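Local coordinates for protein Lys-gingipain catalytic subunit (Porphyromonas gingivalis, PDB 6I9A) that cleaves proteins after lysine residues as a secreted cysteine protease of the C25 family and a likely virulence factor in periodontal disease, at residues Ser398-Ser403 / Gly418-Ser423. Numbering follows the deposited sequence.
Sequences SYVAIS and GVATVS
Val-400 and Val-422 mark the closest backbone register between strands 399-403 and 419-423, with CA atoms 6.9 Å apart; the strand axes run in roughly the same direction at 35°, without a hydrogen bond between them. What joins them is a short row of methyl contacts. Val-400 sits astride two residues of the other strand: its CG2 meets CB of Ala-420 at 3.7 Å, while its CG1 reaches CG2 of Val-422 at 3.8 Å. This split follows from the rotamer of Val-400, in which CG1 stands opposite the backbone N (chi1 -177°) and CG2 lies beside that N. The two valines cross at about a right angle. Both strands belong to the C-terminal immunoglobulin-like domain, where strand 407-413 lies next to each of them in an antiparallel sheet; Val-400 and Ile-402 make backbone hydrogen bonds to Gly-412 and Tyr-409 of that intervening strand. The contact thus passes over one strand, and the 7.9 Å approach of the axes, short for strands two apart in a flat sheet, is consistent with a sheet curled towards this face, on which the side chains meet. Further along, CD1 of Ile-402 packs against CG1 of Val-422 at 3.8 Å. The extended Ile-402 chain (chi2 175°) carries CD1 to that methyl, so the two branches of Val-422 are divided between Val-400 and Ile-402. All four touching residues are buried, and strand 389-394 adds to the same apolar layer, with Ile-392 against both Val-400 and Ile-402 and Tyr-390 against Ile-402, while Ile-438 of strand 432-439 packs on Val-400.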
loop_
_atom_site.group_PDB
_atom_site.type_symbol
_atom_site.label_atom_id
_atom_site.label_comp_id
_atom_site.label_asym_id
_atom_site.label_seq_id
_atom_site.Cartn_x
_atom_site.Cartn_y
_atom_site.Cartn_z
ATOM N N SER A 398 2.208 -19.430 -0.473
ATOM C CA SER A 398 2.575 -18.763 -1.708
ATOM C C SER A 398 1.426 -18.734 -2.690
ATOM O O SER A 398 0.590 -19.659 -2.729
ATOM C CB SER A 398 3.731 -19.503 -2.382
ATOM O OG SER A 398 4.905 -19.486 -1.569
ATOM N N TYR A 399 1.373 -17.682 -3.498
ATOM C CA TYR A 399 0.332 -17.476 -4.513
ATOM C C TYR A 399 0.952 -17.706 -5.878
ATOM O O TYR A 399 1.942 -17.058 -6.247
ATOM C CB TYR A 399 -0.212 -16.069 -4.342
ATOM C CG TYR A 399 -1.404 -15.711 -5.199
ATOM C CD1 TYR A 399 -2.569 -16.498 -5.196
ATOM C CD2 TYR A 399 -1.438 -14.511 -5.906
ATOM C CE1 TYR A 399 -3.715 -16.090 -5.888
ATOM C CE2 TYR A 399 -2.569 -14.106 -6.606
ATOM C CZ TYR A 399 -3.704 -14.892 -6.578
ATOM O OH TYR A 399 -4.828 -14.450 -7.230
ATOM N N VAL A 400 0.337 -18.655 -6.615
ATOM C CA VAL A 400 0.846 -19.073 -7.920
ATOM C C VAL A 400 -0.084 -18.605 -9.016
ATOM O O VAL A 400 -1.296 -18.818 -8.915
ATOM C CB VAL A 400 0.999 -20.612 -7.934
ATOM C CG1 VAL A 400 1.597 -21.078 -9.262
ATOM C CG2 VAL A 400 1.843 -21.119 -6.752
ATOM N N ALA A 401 0.473 -18.055 -10.089
ATOM C CA ALA A 401 -0.330 -17.535 -11.197
ATOM C C ALA A 401 0.249 -18.020 -12.487
ATOM O O ALA A 401 1.455 -17.901 -12.727
ATOM C CB ALA A 401 -0.347 -16.000 -11.191
ATOM N N ILE A 402 -0.623 -18.495 -13.396
ATOM C CA ILE A 402 -0.250 -18.900 -14.742
ATOM C C ILE A 402 -0.870 -17.905 -15.715
ATOM O O ILE A 402 -2.070 -17.660 -15.647
ATOM C CB ILE A 402 -0.686 -20.339 -15.045
ATOM C CG1 ILE A 402 0.004 -21.333 -14.080
ATOM C CG2 ILE A 402 -0.380 -20.693 -16.527
ATOM C CD1 ILE A 402 -0.496 -22.778 -14.248
ATOM N N SER A 403 -0.058 -17.358 -16.627
ATOM C CA SER A 403 -0.531 -16.340 -17.563
ATOM C C SER A 403 0.214 -16.476 -18.881
ATOM O O SER A 403 1.176 -17.222 -19.000
ATOM C CB SER A 403 -0.331 -14.934 -16.974
ATOM O OG SER A 403 1.044 -14.602 -16.876
ATOM N N GLY A 418 2.283 -27.295 1.112
ATOM C CA GLY A 418 3.038 -26.738 -0.004
ATOM C C GLY A 418 2.515 -27.086 -1.387
ATOM O O GLY A 418 3.267 -26.983 -2.358
ATOM N N VAL A 419 1.218 -27.429 -1.505
ATOM C CA VAL A 419 0.632 -27.760 -2.787
ATOM C C VAL A 419 -0.342 -26.718 -3.169
ATOM O O VAL A 419 -1.330 -26.516 -2.465
ATOM C CB VAL A 419 -0.059 -29.150 -2.741
ATOM C CG1 VAL A 419 -0.727 -29.460 -4.072
ATOM C CG2 VAL A 419 0.929 -30.250 -2.387
ATOM N N ALA A 420 -0.097 -26.043 -4.311
ATOM C CA ALA A 420 -1.050 -25.103 -4.893
ATOM C C ALA A 420 -1.825 -25.802 -5.999
ATOM O O ALA A 420 -1.211 -26.326 -6.931
ATOM C CB ALA A 420 -0.338 -23.880 -5.456
ATOM N N THR A 421 -3.150 -25.778 -5.896
ATOM C CA THR A 421 -3.994 -26.304 -6.963
ATOM C C THR A 421 -4.429 -25.053 -7.738
ATOM O O THR A 421 -5.221 -24.228 -7.266
ATOM C CB THR A 421 -5.159 -27.141 -6.402
ATOM O OG1 THR A 421 -4.601 -28.219 -5.663
ATOM C CG2 THR A 421 -6.065 -27.695 -7.527
ATOM N N VAL A 422 -3.791 -24.852 -8.886
ATOM C CA VAL A 422 -4.018 -23.675 -9.717
ATOM C C VAL A 422 -5.269 -23.893 -10.548
ATOM O O VAL A 422 -5.278 -24.754 -11.459
ATOM C CB VAL A 422 -2.790 -23.391 -10.606
ATOM C CG1 VAL A 422 -3.027 -22.152 -11.495
ATOM C CG2 VAL A 422 -1.532 -23.199 -9.761
ATOM N N SER A 423 -6.311 -23.172 -10.237
ATOM C CA SER A 423 -7.622 -23.301 -10.898
ATOM C C SER A 423 -7.584 -22.482 -12.163
ATOM O O SER A 423 -7.383 -21.251 -12.139
ATOM C CB SER A 423 -8.735 -22.829 -9.956
ATOM O OG SER A 423 -8.527 -21.477 -9.559
#